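Local coordinates for Melibiose/raffinose/stachyose-binding protein MelE (Bacillus subtilis subsp. subtilis str. 168, PDB 4R6H) that binds melibiose, raffinose and stachyose and passes them to the ABC transporter complex that imports these sugars, at residues 377-380 / 381-385. Residues are numbered along the deposited sequence; the frame is centred on the assembly and turned at random. Where two conformers were deposited one is given.
Sequences LYLP and NGMWD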
loop_
_atom_site.group_PDB
_atom_site.type_symbol
_atom_site.label_atom_id
_atom_site.label_comp_id
_atom_site.label_asym_id
_atom_site.label_seq_id
_atom_site.Cartn_x
_atom_site.Cartn_y
_atom_site.Cartn_z
ATOM N N LEU A 377 -0.360 11.116 -1.499
ATOM C CA LEU A 377 -0.901 12.305 -0.924
ATOM C C LEU A 377 -0.031 13.552 -1.089
ATOM O O LEU A 377 -0.563 14.647 -1.178
ATOM C CB LEU A 377 -1.235 12.012 0.555
ATOM C CG LEU A 377 -2.311 12.853 1.253
ATOM C CD1 LEU A 377 -3.667 12.619 0.602
ATOM C CD2 LEU A 377 -2.387 12.545 2.736
ATOM N N TYR A 378 1.300 13.388 -1.142
ATOM C CA TYR A 378 2.239 14.505 -0.982
ATOM C C TYR A 378 3.109 14.822 -2.190
ATOM O O TYR A 378 3.745 15.872 -2.203
ATOM C CB TYR A 378 3.094 14.276 0.277
ATOM C CG TYR A 378 2.266 14.303 1.525
ATOM C CD1 TYR A 378 1.730 15.509 1.972
ATOM C CD2 TYR A 378 1.964 13.159 2.249
ATOM C CE1 TYR A 378 0.921 15.575 3.091
ATOM C CE2 TYR A 378 1.174 13.200 3.372
ATOM C CZ TYR A 378 0.627 14.411 3.793
ATOM O OH TYR A 378 -0.164 14.482 4.927
ATOM N N LEU A 379 3.137 13.941 -3.207
ATOM C CA LEU A 379 3.967 14.083 -4.368
ATOM C C LEU A 379 3.111 14.107 -5.629
ATOM O O LEU A 379 2.051 13.442 -5.691
ATOM C CB LEU A 379 4.971 12.918 -4.461
ATOM C CG LEU A 379 5.976 12.832 -3.310
ATOM C CD1 LEU A 379 6.940 11.727 -3.526
ATOM C CD2 LEU A 379 6.710 14.159 -3.076
ATOM N N PRO A 380 3.582 14.834 -6.639
ATOM C CA PRO A 380 2.859 14.781 -7.913
ATOM C C PRO A 380 2.933 13.398 -8.547
ATOM O O PRO A 380 3.892 12.639 -8.359
ATOM C CB PRO A 380 3.605 15.798 -8.771
ATOM C CG PRO A 380 4.972 15.902 -8.181
ATOM C CD PRO A 380 4.784 15.682 -6.712
ATOM N N ASN A 381 1.894 13.068 -9.303
ATOM C CA ASN A 381 1.842 11.809 -9.986
ATOM C C ASN A 381 3.050 11.645 -10.886
ATOM O O ASN A 381 3.421 12.572 -11.621
ATOM C CB ASN A 381 0.539 11.752 -10.808
ATOM C CG ASN A 381 0.276 10.387 -11.404
ATOM O OD1 ASN A 381 0.645 9.354 -10.845
ATOM N ND2 ASN A 381 -0.400 10.380 -12.540
ATOM N N GLY A 382 3.683 10.465 -10.819
ATOM C CA GLY A 382 4.904 10.200 -11.534
ATOM C C GLY A 382 6.118 10.033 -10.622
ATOM O O GLY A 382 7.137 9.539 -11.059
ATOM N N MET A 383 6.012 10.453 -9.365
ATOM C CA MET A 383 7.200 10.428 -8.476
ATOM C C MET A 383 7.562 9.014 -7.993
ATOM O O MET A 383 8.698 8.757 -7.632
ATOM C CB MET A 383 7.025 11.369 -7.282
ATOM C CG MET A 383 7.211 12.834 -7.622
ATOM S SD MET A 383 8.871 13.324 -8.140
ATOM C CE MET A 383 9.751 13.285 -6.552
ATOM N N TRP A 384 6.612 8.086 -8.019
ATOM C CA TRP A 384 6.903 6.691 -7.643
ATOM C C TRP A 384 8.017 6.111 -8.475
ATOM O O TRP A 384 8.966 5.533 -7.970
ATOM C CB TRP A 384 5.643 5.834 -7.734
ATOM C CG TRP A 384 5.863 4.370 -7.571
ATOM C CD1 TRP A 384 5.985 3.419 -8.571
ATOM C CD2 TRP A 384 6.022 3.664 -6.334
ATOM N NE1 TRP A 384 6.154 2.165 -8.015
ATOM C CE2 TRP A 384 6.159 2.280 -6.651
ATOM C CE3 TRP A 384 5.951 4.040 -4.997
ATOM C CZ2 TRP A 384 6.313 1.298 -5.658
ATOM C CZ3 TRP A 384 6.087 3.084 -4.026
ATOM C CH2 TRP A 384 6.260 1.715 -4.360
ATOM N N ASP A 385 7.922 6.286 -9.793
ATOM C CA ASP A 385 8.946 5.760 -10.670
ATOM C C ASP A 385 10.303 6.447 -10.429
ATOM O O ASP A 385 11.322 5.801 -10.489
ATOM C CB ASP A 385 8.520 5.876 -12.141
ATOM C CG ASP A 385 7.597 4.732 -12.598
ATOM O OD1 ASP A 385 7.497 3.680 -11.931
ATOM O OD2 ASP A 385 6.975 4.884 -13.662
#
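Pro380 and Met383 are joined twice, once through the backbone and once through their side chains, at the tight bend that links helix 374-378 to helix 383-395. Met383 N donates to Pro380 O over 3.2 Å. This bond closes a type II beta turn running from Pro380 to Met383. Backbone angles support the assignment: Asn381 has phi/psi of -57°/133°, and Gly382 takes the positive phi that, with the carbonyl of Asn381 so close, calls for glycine. Gly382 also occupies the N-cap position of the following helix, so the turn runs straight into its first residue.

The side chain of Met383 folds back over the turn. Its CG is anti to the carbonyl carbon (chi1 -76°), which brings it within 3.8 Å of Pro380 CG, at the rim of the pyrrolidine ring, and 3.4 Å from Pro380 O. Further bends at chi2 and chi3 keep the thioether chain compact. Leu379 meets the same methionine nearer its root: Leu379 CD1 and Leu379 CB both lie 3.8 Å from Met383 CB, and the two side chains cross at about a right angle. Met383 thus packs against two successive residues, by apolar contact alone at Leu379 and with the added hydrogen bond at Pro380. Asn381, at a corner of the turn, directs its amide elsewhere, and its ND2 is hydrogen-bonded to Glu76 on helix 75-84.

Around this connection, Pro380 rests on Tyr412, Leu415 and Arg416 of helix 401-420, and Met383 also touches Leu415. Trp225, in a loop, packs against both Leu379 and Met383, so the link from helix 374-378 to helix 383-395 packs against both that loop and the last helix of the chain, 401-420.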